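Local coordinates for protein KLLA0F20702p (Kluyveromyces lactis, PDB 5Y5A) that probably helps bring telomerase to chromosome ends by binding Cdc13, acting as the Est1 protein of this yeast, at residues 258-263 / 364-369; 140-145 / 157-162; 553-556 / 561-564; 96-101 / 199-204; 10-15 / 46-51. All coordinates share one frame; numbering follows the deposited sequence.

In the fold
In this largely helical part of an Est1 protein, three contacts join helix to helix, and contact 2 sets a helix against the turn that ends a short one. Contact 1 is deepest, its centre about 7 Å from the centre of the chain, and purely apolar where its segments meet; contact 2 is also buried. Contact 2 lies nested along the chain inside the loop closed by contact 4, and its F142 packs on helix 179-206 of contact 4. Contact 4 mixes a weak hydrogen bond with apolar overlap, contact 5 is built round M48; both are partly buried. L140 and L50 join contacts 2 and 5. Contact 3 is a surface hairpin bonded through its backbones.

Contact 1 of 5, residues 258-263 / 364-369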
# COMPACT_ATOMS: atom_id res chain seq x y z
N PHE A 258 -2.14 -5.89 -1.68
CA PHE A 258 -1.28 -6.87 -2.34
C PHE A 258 -0.39 -6.21 -3.39
O PHE A 258 0.77 -6.59 -3.55
CB PHE A 258 -2.11 -7.99 -2.99
CG PHE A 258 -2.85 -8.86 -1.99
CD1 PHE A 258 -2.42 -8.94 -0.67
CD2 PHE A 258 -3.96 -9.59 -2.38
CE1 PHE A 258 -3.10 -9.75 0.25
CE2 PHE A 258 -4.64 -10.40 -1.47
CZ PHE A 258 -4.21 -10.47 -0.15
N VAL A 259 -0.93 -5.24 -4.11
CA VAL A 259 -0.16 -4.53 -5.13
C VAL A 259 0.92 -3.69 -4.47
O VAL A 259 2.06 -3.68 -4.92
CB VAL A 259 -1.07 -3.64 -6.00
CG1 VAL A 259 -0.23 -2.67 -6.82
CG2 VAL A 259 -1.93 -4.50 -6.92
N ARG A 260 0.57 -2.99 -3.39
CA ARG A 260 1.55 -2.21 -2.65
C ARG A 260 2.69 -3.10 -2.12
O ARG A 260 3.83 -2.65 -1.97
CB ARG A 260 0.89 -1.46 -1.48
CG ARG A 260 -0.11 -0.37 -1.88
CD ARG A 260 0.55 0.78 -2.65
NE ARG A 260 1.73 1.31 -1.96
CZ ARG A 260 1.70 2.31 -1.08
NH1 ARG A 260 0.55 2.90 -0.77
NH2 ARG A 260 2.83 2.73 -0.51
N SER A 261 2.37 -4.35 -1.82
CA SER A 261 3.33 -5.24 -1.18
C SER A 261 4.29 -5.80 -2.22
O SER A 261 5.39 -6.24 -1.89
CB SER A 261 2.61 -6.39 -0.46
OG SER A 261 2.31 -7.43 -1.37
N SER A 262 3.86 -5.78 -3.48
CA SER A 262 4.65 -6.32 -4.57
C SER A 262 5.55 -5.27 -5.19
O SER A 262 6.50 -5.61 -5.86
CB SER A 262 3.75 -6.90 -5.67
OG SER A 262 2.83 -7.83 -5.15
N LEU A 263 5.22 -4.00 -4.97
CA LEU A 263 5.87 -2.90 -5.67
C LEU A 263 6.59 -1.91 -4.74
O LEU A 263 7.06 -0.86 -5.19
CB LEU A 263 4.84 -2.14 -6.51
CG LEU A 263 4.09 -2.94 -7.57
CD1 LEU A 263 3.07 -2.04 -8.22
CD2 LEU A 263 5.07 -3.45 -8.60
N ASP A 364 -8.51 3.33 -6.08
CA ASP A 364 -8.65 2.69 -7.38
C ASP A 364 -7.59 3.15 -8.38
O ASP A 364 -7.06 2.35 -9.14
CB ASP A 364 -10.05 2.96 -7.96
CG ASP A 364 -11.12 2.05 -7.37
OD1 ASP A 364 -10.85 1.33 -6.39
OD2 ASP A 364 -12.26 2.09 -7.90
N LEU A 365 -7.30 4.45 -8.36
CA LEU A 365 -6.28 5.04 -9.23
C LEU A 365 -4.90 4.42 -8.97
O LEU A 365 -4.23 3.97 -9.89
CB LEU A 365 -6.22 6.55 -9.03
CG LEU A 365 -5.04 7.26 -9.71
CD1 LEU A 365 -5.21 7.30 -11.22
CD2 LEU A 365 -4.85 8.67 -9.15
N ILE A 366 -4.49 4.38 -7.71
CA ILE A 366 -3.19 3.81 -7.36
C ILE A 366 -3.11 2.31 -7.63
O ILE A 366 -2.10 1.82 -8.16
CB ILE A 366 -2.85 4.08 -5.90
CG1 ILE A 366 -2.89 5.58 -5.63
CG2 ILE A 366 -1.48 3.51 -5.56
CD1 ILE A 366 -3.15 5.91 -4.18
N LEU A 367 -4.17 1.57 -7.27
CA LEU A 367 -4.25 0.15 -7.60
C LEU A 367 -4.02 -0.07 -9.11
O LEU A 367 -3.22 -0.91 -9.51
CB LEU A 367 -5.61 -0.41 -7.20
CG LEU A 367 -6.01 -1.78 -7.75
CD1 LEU A 367 -5.15 -2.89 -7.14
CD2 LEU A 367 -7.49 -2.04 -7.48
N LEU A 368 -4.71 0.72 -9.92
CA LEU A 368 -4.65 0.62 -11.37
C LEU A 368 -3.26 0.93 -11.92
O LEU A 368 -2.74 0.20 -12.77
CB LEU A 368 -5.69 1.56 -11.99
CG LEU A 368 -5.85 1.49 -13.51
CD1 LEU A 368 -6.28 0.08 -13.92
CD2 LEU A 368 -6.83 2.55 -13.99
N ILE A 369 -2.67 2.03 -11.45
CA ILE A 369 -1.30 2.37 -11.84
C ILE A 369 -0.34 1.24 -11.48
O ILE A 369 0.44 0.78 -12.31
CB ILE A 369 -0.83 3.69 -11.17
CG1 ILE A 369 -1.39 4.89 -11.93
CG2 ILE A 369 0.71 3.78 -11.13
CD1 ILE A 369 -1.27 6.20 -11.19
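V259 and L367 meet where helix 251-263 runs up against the long helix 339-379, deep in the part of Est1 that belongs to the DNA/RNA binding family of the TPR clan. The backbones come close here, with V259 CA 6.7 Å from L367 CA, and two methyl groups meet between them: V259 CG2 lies 3.6 Å from L367 CD1. The two side chains cross at about a right angle. On the valine, CG1 takes the place anti to the backbone N (chi1 166°), which puts CG2 beside that N and turns it to the leucine branch. L367 leaves its helix alongside the interface, and only its outer end closes in, through CD1. M374, two turns farther along the same helix, also packs against V259.

I366 supplies the second, looser touch. Its CG2 branch comes to 4.5 Å from R260 CD, so it is the aliphatic part of the arginine that faces the isoleucine, while the charged end is occupied with other partners: NH1 bonds to M487 O and to Y256 OH. The arginine chain is curled rather than stretched, and F491 lies against both R260 and I366, closing the flank of the contact with a loop residue.

On the V259 helix, two serines turn back onto the backbone. F258 O receives S261 OG at 2.8 Å and S262 OG at 2.9 Å, the two hydroxyls reaching it from opposite faces of its carbonyl plane.

Contact 2 of 5, residues 140-145 / 157-162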
# COMPACT_ATOMS: atom_id res chain seq x y z
N LEU A 140 12.44 -2.37 25.20
CA LEU A 140 13.88 -2.40 25.38
C LEU A 140 14.54 -1.35 24.50
O LEU A 140 15.34 -0.54 24.97
CB LEU A 140 14.45 -3.78 25.03
CG LEU A 140 15.98 -3.86 24.98
CD1 LEU A 140 16.59 -3.66 26.36
CD2 LEU A 140 16.45 -5.18 24.38
N ILE A 141 14.17 -1.35 23.22
CA ILE A 141 14.76 -0.47 22.23
C ILE A 141 14.52 1.00 22.57
O ILE A 141 15.46 1.79 22.61
CB ILE A 141 14.20 -0.77 20.84
CG1 ILE A 141 14.76 -2.09 20.32
CG2 ILE A 141 14.53 0.36 19.87
CD1 ILE A 141 14.09 -2.59 19.07
N PHE A 142 13.28 1.34 22.83
CA PHE A 142 12.91 2.70 23.14
C PHE A 142 13.44 3.19 24.48
O PHE A 142 13.45 4.38 24.74
CB PHE A 142 11.40 2.84 23.09
CG PHE A 142 10.86 3.00 21.70
CD1 PHE A 142 10.62 1.91 20.92
CD2 PHE A 142 10.58 4.24 21.20
CE1 PHE A 142 10.13 2.05 19.65
CE2 PHE A 142 10.08 4.39 19.93
CZ PHE A 142 9.85 3.29 19.16
N ALA A 143 13.86 2.27 25.33
CA ALA A 143 14.39 2.62 26.65
C ALA A 143 15.86 3.00 26.59
O ALA A 143 16.34 3.81 27.39
CB ALA A 143 14.18 1.47 27.62
N ASN A 144 16.59 2.41 25.64
CA ASN A 144 18.02 2.67 25.50
C ASN A 144 18.36 3.81 24.54
O ASN A 144 19.27 4.60 24.80
CB ASN A 144 18.73 1.40 25.02
CG ASN A 144 19.03 0.44 26.14
OD1 ASN A 144 20.12 0.45 26.71
ND2 ASN A 144 18.06 -0.41 26.46
N TYR A 145 17.62 3.90 23.44
CA TYR A 145 18.03 4.80 22.36
C TYR A 145 16.94 5.79 21.95
O TYR A 145 15.75 5.48 21.99
CB TYR A 145 18.47 3.97 21.15
CG TYR A 145 19.45 2.87 21.50
CD1 TYR A 145 20.77 3.16 21.85
CD2 TYR A 145 19.07 1.53 21.48
CE1 TYR A 145 21.67 2.16 22.17
CE2 TYR A 145 19.97 0.52 21.79
CZ TYR A 145 21.26 0.84 22.14
OH TYR A 145 22.16 -0.15 22.46
N SER A 157 4.52 7.67 21.87
CA SER A 157 3.17 7.85 22.40
C SER A 157 2.23 6.75 21.91
O SER A 157 1.54 6.12 22.70
CB SER A 157 2.62 9.22 22.00
OG SER A 157 3.58 10.24 22.23
N LYS A 158 2.22 6.53 20.60
CA LYS A 158 1.33 5.55 19.98
C LYS A 158 1.56 4.13 20.48
O LYS A 158 0.69 3.27 20.32
CB LYS A 158 1.49 5.56 18.46
CG LYS A 158 0.96 6.80 17.78
CD LYS A 158 1.09 6.66 16.28
CE LYS A 158 0.55 7.86 15.55
NZ LYS A 158 0.71 7.72 14.08
N LEU A 159 2.73 3.87 21.06
CA LEU A 159 3.06 2.53 21.53
C LEU A 159 2.95 2.42 23.05
O LEU A 159 3.34 1.40 23.63
CB LEU A 159 4.44 2.11 21.03
CG LEU A 159 4.49 1.79 19.54
CD1 LEU A 159 5.87 1.32 19.11
CD2 LEU A 159 3.44 0.75 19.19
N ASN A 160 2.42 3.47 23.67
CA ASN A 160 2.30 3.58 25.13
C ASN A 160 3.61 3.30 25.85
O ASN A 160 3.63 2.76 26.96
CB ASN A 160 1.22 2.65 25.68
CG ASN A 160 -0.17 3.27 25.59
OD1 ASN A 160 -0.57 3.77 24.54
ND2 ASN A 160 -0.89 3.25 26.70
N ILE A 161 4.71 3.67 25.21
CA ILE A 161 6.02 3.55 25.81
C ILE A 161 6.36 4.86 26.49
O ILE A 161 6.23 5.94 25.90
CB ILE A 161 7.08 3.18 24.76
CG1 ILE A 161 6.80 1.78 24.21
CG2 ILE A 161 8.47 3.26 25.35
CD1 ILE A 161 7.62 1.43 22.99
N SER A 162 6.79 4.79 27.75
CA SER A 162 7.14 5.99 28.49
C SER A 162 8.44 6.60 27.96
O SER A 162 9.08 6.06 27.06
CB SER A 162 7.27 5.68 29.98
OG SER A 162 6.00 5.56 30.58
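F142 swings its ring to the side of its backbone N, CG lying anti to the carbonyl carbon (chi1 -81°), and I161 places CG1 in the matching position and then runs on straight to CD1, so that the isoleucine tip arrives at the ring. The two side chains cross at about a right angle. I161 CD1 lies 3.7 Å from F142 CD1 and 4.1 Å from the ring centroid of F142, an off-centre CH-pi contact 30° from the ring normal. The other isoleucine branch works lower down: I161 CG2 is 3.7 Å from F142 CB, so one residue grips the phenylalanine at both stem and ring. L159 adds a lighter apolar touch, its CD1 4.4 Å from F142 CE1.

L159 and I161 both face this ring at the point where the short helix 155-158 stops. It closes in a Schellman motif: N160, with positive phi, is the C-prime residue, I161 N returns to R156 O, and N160 N bonds to S157 O. This turn lies against the C-terminal end of helix 113-144, within the Est1 family region of the TPR clan. S188 of helix 179-206 and T155 and R156 also lie against F142.

Helix 113-144 is finishing here as well. N144 folds its amide back onto the last turn, ND2 giving a 3.1 Å bond to L140 O that is almost straight at 174° and lies in the amide plane. L140 O takes A143 N and N144 N besides, three donors on one carbonyl.

Contact 3 of 5, residues 553-556 / 561-564; sequences KLDT and YVHT
K553 and V562 are tied by a pair of backbone bonds: K553 N gives to V562 O at 3.0 Å, and V562 N gives to K553 O at 2.9 Å. Both are close to straight, with the donors nearly in line with the C=O bonds. K553 O has a further neighbour in Y561 CA, in a bent CA-H...O contact of 3.3 Å. One step along, L554 and Y561 form the non-hydrogen-bonded pair, and Y561 N finds its acceptor outside the sheet, in N458 OD1. This is a two-stranded antiparallel beta hairpin near the C-terminal end of the modelled chain, strongly twisted, its short strand segments 115° apart. In the turn, D555 OD1 accepts from E557 N and K558 N; at the open end, T564 OG1 bonds to G551 O while its side chain crosses that of K553, OG1 being 3.5 Å from K553 CG.

L554 lays CD1 over one face of the Y561 ring, 4.1 Å from its centroid, in a CH-pi contact. That ring also packs on V454 and T457 of helix 447-462 and on K542 and L545 of helix 526-546, fastening the hairpin to the helical body.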
# COMPACT_ATOMS: atom_id res chain seq x y z
N LYS A 553 -0.38 23.70 -27.77
CA LYS A 553 0.66 24.72 -27.62
C LYS A 553 0.14 25.88 -26.80
O LYS A 553 -1.07 26.13 -26.76
CB LYS A 553 1.13 25.24 -28.99
CG LYS A 553 1.74 24.18 -29.92
CD LYS A 553 3.25 24.07 -29.73
CE LYS A 553 3.86 23.02 -30.66
NZ LYS A 553 3.33 21.66 -30.36
N LEU A 554 1.05 26.62 -26.17
CA LEU A 554 0.68 27.81 -25.42
C LEU A 554 0.49 29.02 -26.33
O LEU A 554 1.43 29.48 -26.97
CB LEU A 554 1.74 28.12 -24.37
CG LEU A 554 1.41 29.23 -23.37
CD1 LEU A 554 0.19 28.87 -22.54
CD2 LEU A 554 2.61 29.50 -22.48
N ASP A 555 -0.74 29.53 -26.38
CA ASP A 555 -1.04 30.80 -27.05
C ASP A 555 -0.51 31.90 -26.15
O ASP A 555 -1.03 32.11 -25.06
CB ASP A 555 -2.55 30.93 -27.29
CG ASP A 555 -2.94 32.20 -28.00
OD1 ASP A 555 -2.26 33.24 -27.85
OD2 ASP A 555 -3.97 32.16 -28.71
N THR A 556 0.52 32.61 -26.60
CA THR A 556 1.25 33.53 -25.74
C THR A 556 0.54 34.87 -25.54
O THR A 556 0.97 35.68 -24.72
CB THR A 556 2.68 33.78 -26.28
OG1 THR A 556 2.61 34.43 -27.55
CG2 THR A 556 3.44 32.47 -26.43
N TYR A 561 -3.38 27.19 -23.17
CA TYR A 561 -3.11 26.13 -24.14
C TYR A 561 -4.28 25.99 -25.12
O TYR A 561 -5.44 25.95 -24.73
CB TYR A 561 -2.82 24.80 -23.43
CG TYR A 561 -1.45 24.79 -22.80
CD1 TYR A 561 -0.33 24.43 -23.54
CD2 TYR A 561 -1.26 25.18 -21.48
CE1 TYR A 561 0.94 24.46 -22.98
CE2 TYR A 561 -0.00 25.21 -20.92
CZ TYR A 561 1.09 24.85 -21.67
OH TYR A 561 2.34 24.88 -21.11
N VAL A 562 -3.93 25.95 -26.40
CA VAL A 562 -4.90 25.77 -27.49
C VAL A 562 -4.43 24.62 -28.38
O VAL A 562 -3.26 24.22 -28.32
CB VAL A 562 -5.06 27.06 -28.36
CG1 VAL A 562 -5.62 28.24 -27.56
CG2 VAL A 562 -3.73 27.42 -29.00
N HIS A 563 -5.32 24.11 -29.22
CA HIS A 563 -4.92 23.11 -30.19
C HIS A 563 -4.50 23.76 -31.51
O HIS A 563 -5.17 24.66 -31.99
CB HIS A 563 -6.04 22.11 -30.44
CG HIS A 563 -5.62 20.98 -31.33
ND1 HIS A 563 -5.91 20.94 -32.68
CD2 HIS A 563 -4.90 19.86 -31.06
CE1 HIS A 563 -5.39 19.84 -33.20
NE2 HIS A 563 -4.78 19.17 -32.24
N THR A 564 -3.40 23.30 -32.08
CA THR A 564 -2.85 23.92 -33.28
C THR A 564 -2.60 22.92 -34.40
O THR A 564 -2.59 21.72 -34.18
CB THR A 564 -1.53 24.66 -32.98
OG1 THR A 564 -0.53 23.71 -32.58
CG2 THR A 564 -1.73 25.69 -31.88

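Contact 4 of 5, residues 96-101 / 199-204; sequences YFQNWR and QRYKII
R101 lays one face of its guanidinium against I204, whose CG2 sits 3.6 Å above the plane, toward the rim. The chain that carries the group runs extended from CG to NE, with CG anti to the backbone N, and its CD also touches I204 CG2 at 3.7 Å. From there NE reaches I204 O at 3.0 Å, but the bond is bent to 126° at the hydrogen and is weak; the stronger polar partner is D210, in a salt bridge with NH2. A leucine in place of R101 would probably leave D210 without its mate and I204 CG2 without the flat group it lies against. The two helices, 78-105 and 179-206, run in nearly the same direction, their segment axes 21° apart and 10.8 Å at closest. Helix 113-144 packs on both, through L119 against F97 and F127 against Q199, an arrangement consistent with the TPR-like stacking of this Est1 family region.

Q98 bends at chi2 and brings OE1 to 3.9 Å from Y201 CE1, its amide turned 46° from the ring plane. OE1 lies 4.1 Å from I204 CG2 as well, while NE2 bonds to N102 OD1.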
# COMPACT_ATOMS: atom_id res chain seq x y z
N TYR A 96 -0.68 -24.32 13.44
CA TYR A 96 -1.31 -25.49 14.04
C TYR A 96 -2.69 -25.16 14.58
O TYR A 96 -3.62 -25.96 14.48
CB TYR A 96 -0.44 -26.07 15.16
CG TYR A 96 -1.07 -27.25 15.88
CD1 TYR A 96 -1.00 -28.53 15.34
CD2 TYR A 96 -1.72 -27.08 17.10
CE1 TYR A 96 -1.57 -29.61 16.00
CE2 TYR A 96 -2.29 -28.15 17.76
CZ TYR A 96 -2.22 -29.42 17.21
OH TYR A 96 -2.78 -30.49 17.86
N PHE A 97 -2.83 -23.97 15.16
CA PHE A 97 -4.12 -23.50 15.65
C PHE A 97 -5.09 -23.23 14.50
O PHE A 97 -6.30 -23.38 14.65
CB PHE A 97 -3.94 -22.24 16.50
CG PHE A 97 -3.46 -22.52 17.89
CD1 PHE A 97 -2.15 -22.87 18.13
CD2 PHE A 97 -4.33 -22.44 18.96
CE1 PHE A 97 -1.71 -23.13 19.41
CE2 PHE A 97 -3.90 -22.71 20.24
CZ PHE A 97 -2.59 -23.05 20.47
N GLN A 98 -4.54 -22.89 13.34
CA GLN A 98 -5.35 -22.64 12.17
C GLN A 98 -5.89 -23.97 11.70
O GLN A 98 -7.09 -24.16 11.61
CB GLN A 98 -4.50 -22.00 11.08
CG GLN A 98 -5.27 -21.58 9.85
CD GLN A 98 -6.25 -20.47 10.12
OE1 GLN A 98 -5.87 -19.37 10.44
NE2 GLN A 98 -7.53 -20.77 9.98
N ASN A 99 -5.00 -24.89 11.40
CA ASN A 99 -5.38 -26.24 10.96
C ASN A 99 -6.43 -26.85 11.86
O ASN A 99 -7.41 -27.45 11.40
CB ASN A 99 -4.16 -27.16 10.92
CG ASN A 99 -3.16 -26.74 9.87
OD1 ASN A 99 -3.15 -25.59 9.42
ND2 ASN A 99 -2.30 -27.67 9.47
N TRP A 100 -6.23 -26.69 13.16
CA TRP A 100 -7.14 -27.23 14.14
C TRP A 100 -8.48 -26.49 14.11
O TRP A 100 -9.53 -27.11 14.17
CB TRP A 100 -6.52 -27.15 15.53
CG TRP A 100 -6.71 -28.40 16.32
CD1 TRP A 100 -5.80 -29.40 16.52
CD2 TRP A 100 -7.90 -28.80 17.00
NE1 TRP A 100 -6.34 -30.39 17.30
CE2 TRP A 100 -7.63 -30.05 17.60
CE3 TRP A 100 -9.16 -28.23 17.17
CZ2 TRP A 100 -8.58 -30.72 18.35
CZ3 TRP A 100 -10.09 -28.90 17.91
CH2 TRP A 100 -9.80 -30.13 18.49
N ARG A 101 -8.44 -25.16 14.01
CA ARG A 101 -9.67 -24.37 13.91
C ARG A 101 -10.49 -24.80 12.71
O ARG A 101 -11.72 -24.79 12.73
CB ARG A 101 -9.37 -22.88 13.81
CG ARG A 101 -10.62 -22.02 13.66
CD ARG A 101 -10.30 -20.62 13.17
NE ARG A 101 -11.50 -19.78 13.11
CZ ARG A 101 -12.25 -19.62 12.03
NH1 ARG A 101 -11.94 -20.25 10.90
NH2 ARG A 101 -13.32 -18.84 12.08
N GLN A 199 -1.91 -10.79 16.35
CA GLN A 199 -3.23 -10.23 16.64
C GLN A 199 -4.27 -10.69 15.63
O GLN A 199 -5.41 -10.97 15.99
CB GLN A 199 -3.17 -8.71 16.66
CG GLN A 199 -2.49 -8.14 17.87
CD GLN A 199 -3.23 -8.48 19.14
OE1 GLN A 199 -4.47 -8.49 19.17
NE2 GLN A 199 -2.49 -8.78 20.20
N ARG A 200 -3.88 -10.75 14.35
CA ARG A 200 -4.80 -11.22 13.32
C ARG A 200 -5.18 -12.67 13.59
O ARG A 200 -6.36 -13.03 13.57
CB ARG A 200 -4.20 -11.09 11.92
CG ARG A 200 -5.19 -11.48 10.83
CD ARG A 200 -4.60 -11.38 9.44
NE ARG A 200 -3.38 -12.17 9.31
CZ ARG A 200 -3.35 -13.49 9.19
NH1 ARG A 200 -2.18 -14.11 9.08
NH2 ARG A 200 -4.47 -14.20 9.19
N TYR A 201 -4.17 -13.49 13.86
CA TYR A 201 -4.38 -14.90 14.16
C TYR A 201 -5.28 -15.10 15.37
O TYR A 201 -6.12 -16.00 15.39
CB TYR A 201 -3.05 -15.60 14.39
CG TYR A 201 -2.41 -16.16 13.15
CD1 TYR A 201 -2.97 -17.26 12.51
CD2 TYR A 201 -1.25 -15.62 12.63
CE1 TYR A 201 -2.39 -17.79 11.37
CE2 TYR A 201 -0.65 -16.14 11.49
CZ TYR A 201 -1.23 -17.23 10.86
OH TYR A 201 -0.65 -17.76 9.73
N LYS A 202 -5.12 -14.29 16.39
CA LYS A 202 -5.92 -14.44 17.56
C LYS A 202 -7.36 -14.15 17.26
O LYS A 202 -8.23 -14.92 17.61
CB LYS A 202 -5.44 -13.52 18.68
CG LYS A 202 -6.32 -13.57 19.92
CD LYS A 202 -5.84 -12.62 20.99
CE LYS A 202 -6.88 -12.46 22.08
NZ LYS A 202 -6.90 -11.09 22.64
N ILE A 203 -7.61 -13.03 16.60
CA ILE A 203 -8.96 -12.63 16.24
C ILE A 203 -9.70 -13.72 15.48
O ILE A 203 -10.87 -14.01 15.76
CB ILE A 203 -8.95 -11.35 15.41
CG1 ILE A 203 -8.63 -10.16 16.32
CG2 ILE A 203 -10.28 -11.13 14.71
CD1 ILE A 203 -8.19 -8.94 15.57
N ILE A 204 -9.00 -14.35 14.54
CA ILE A 204 -9.57 -15.46 13.79
C ILE A 204 -9.96 -16.63 14.70
O ILE A 204 -11.05 -17.20 14.56
CB ILE A 204 -8.58 -15.94 12.71
CG1 ILE A 204 -8.49 -14.88 11.61
CG2 ILE A 204 -9.01 -17.28 12.13
CD1 ILE A 204 -7.25 -14.97 10.77

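Contact 5 of 5, residues 10-15 / 46-51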
# COMPACT_ATOMS: atom_id res chain seq x y z
N GLU A 10 20.96 -22.76 12.73
CA GLU A 10 20.85 -24.10 13.29
C GLU A 10 20.09 -24.09 14.61
O GLU A 10 19.39 -25.04 14.95
CB GLU A 10 22.23 -24.72 13.51
CG GLU A 10 23.02 -24.96 12.24
CD GLU A 10 24.36 -25.61 12.52
OE1 GLU A 10 24.81 -25.55 13.68
OE2 GLU A 10 24.95 -26.19 11.59
N THR A 11 20.25 -23.00 15.36
CA THR A 11 19.64 -22.88 16.67
C THR A 11 18.12 -22.77 16.57
O THR A 11 17.39 -23.40 17.33
CB THR A 11 20.19 -21.66 17.43
OG1 THR A 11 21.62 -21.73 17.48
CG2 THR A 11 19.64 -21.62 18.85
N PHE A 12 17.65 -21.97 15.62
CA PHE A 12 16.21 -21.73 15.48
C PHE A 12 15.49 -22.91 14.85
O PHE A 12 14.33 -23.17 15.16
CB PHE A 12 15.96 -20.46 14.69
CG PHE A 12 15.87 -19.24 15.54
CD1 PHE A 12 17.01 -18.54 15.90
CD2 PHE A 12 14.65 -18.81 16.04
CE1 PHE A 12 16.94 -17.42 16.71
CE2 PHE A 12 14.57 -17.69 16.84
CZ PHE A 12 15.71 -17.00 17.18
N SER A 13 16.18 -23.62 13.97
CA SER A 13 15.64 -24.86 13.43
C SER A 13 15.36 -25.83 14.57
O SER A 13 14.36 -26.53 14.58
CB SER A 13 16.61 -25.47 12.42
OG SER A 13 16.22 -26.79 12.08
N GLY A 14 16.26 -25.83 15.55
CA GLY A 14 16.12 -26.66 16.74
C GLY A 14 14.93 -26.28 17.60
O GLY A 14 14.29 -27.14 18.19
N PHE A 15 14.63 -24.98 17.67
CA PHE A 15 13.46 -24.52 18.41
C PHE A 15 12.22 -25.10 17.77
O PHE A 15 11.33 -25.62 18.45
CB PHE A 15 13.38 -23.00 18.43
CG PHE A 15 14.48 -22.34 19.19
CD1 PHE A 15 15.17 -23.03 20.16
CD2 PHE A 15 14.82 -21.02 18.94
CE1 PHE A 15 16.19 -22.43 20.87
CE2 PHE A 15 15.84 -20.42 19.65
CZ PHE A 15 16.52 -21.12 20.61
N MET A 46 15.22 -13.81 23.96
CA MET A 46 15.32 -12.52 24.63
C MET A 46 16.77 -12.20 24.95
O MET A 46 17.19 -11.05 24.94
CB MET A 46 14.48 -12.50 25.92
CG MET A 46 12.98 -12.27 25.69
SD MET A 46 11.96 -12.49 27.16
CE MET A 46 10.31 -12.19 26.50
N GLN A 47 17.53 -13.25 25.22
CA GLN A 47 18.95 -13.11 25.52
C GLN A 47 19.79 -12.82 24.28
O GLN A 47 20.77 -12.08 24.35
CB GLN A 47 19.46 -14.37 26.20
CG GLN A 47 20.86 -14.27 26.70
CD GLN A 47 21.16 -15.39 27.64
OE1 GLN A 47 20.26 -16.11 28.04
NE2 GLN A 47 22.43 -15.56 27.99
N MET A 48 19.41 -13.41 23.15
CA MET A 48 20.08 -13.10 21.89
C MET A 48 19.86 -11.64 21.56
O MET A 48 20.79 -10.94 21.15
CB MET A 48 19.55 -13.98 20.76
CG MET A 48 19.79 -15.46 20.96
SD MET A 48 18.93 -16.40 19.69
CE MET A 48 19.21 -18.08 20.25
N LEU A 49 18.62 -11.20 21.76
CA LEU A 49 18.21 -9.84 21.44
C LEU A 49 18.89 -8.81 22.34
O LEU A 49 19.17 -7.70 21.91
CB LEU A 49 16.69 -9.71 21.53
CG LEU A 49 15.92 -10.40 20.41
CD1 LEU A 49 14.43 -10.50 20.73
CD2 LEU A 49 16.13 -9.66 19.09
N LEU A 50 19.14 -9.19 23.58
CA LEU A 50 19.89 -8.34 24.50
C LEU A 50 21.31 -8.16 24.01
O LEU A 50 21.79 -7.03 23.88
CB LEU A 50 19.89 -8.93 25.91
CG LEU A 50 18.73 -8.59 26.84
CD1 LEU A 50 18.93 -9.27 28.18
CD2 LEU A 50 18.60 -7.09 27.01
N GLN A 51 21.99 -9.28 23.74
CA GLN A 51 23.34 -9.26 23.19
C GLN A 51 23.40 -8.47 21.89
O GLN A 51 24.44 -7.92 21.54
CB GLN A 51 23.85 -10.69 22.97
CG GLN A 51 24.28 -11.41 24.25
CD GLN A 51 24.20 -12.93 24.14
OE1 GLN A 51 23.41 -13.47 23.37
NE2 GLN A 51 25.03 -13.62 24.91
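M48 makes two sorts of contact with helix 7-21, one through its sulfur and one through its methyl. The sulfur contact is Met-aromatic: M48 SD comes to 3.7 Å from F12 CE1 and stands 4.9 Å from the ring centroid of F12, approaching obliquely at 65° from the ring normal as the two side chains slide past each other in opposite directions.

The apolar contacts belong to the tip. M48 CE meets T11 CG2 end to end at 3.8 Å, and it lies at the edge of the F15 ring, near its plane, 4.1 Å from F15 CZ. M48 reaches across because it sets CG beside the backbone N (chi1 -62°) and is extended from there on. The two antiparallel helices at the N-terminal end of the chain, 7-21 and 33-53, stand with their segment axes 13.9 Å apart at closest and 157° from each other; F12 and F15 also meet I45 of the second. Helix 78-105 packs against both, I81 touching M48 and L84 touching F12. Replacing M48 by an alanine would remove both SD and CE, and is likely to open a gap next to T11, F12 and F15.

Within helix 7-21, F15 CD2 rests 3.6 Å above one face of the F12 ring, toward its rim, while the carbonyl oxygen T11 O sits over the centre of the F15 ring. As for polar groups, T11 OG1 bonds to D7 O.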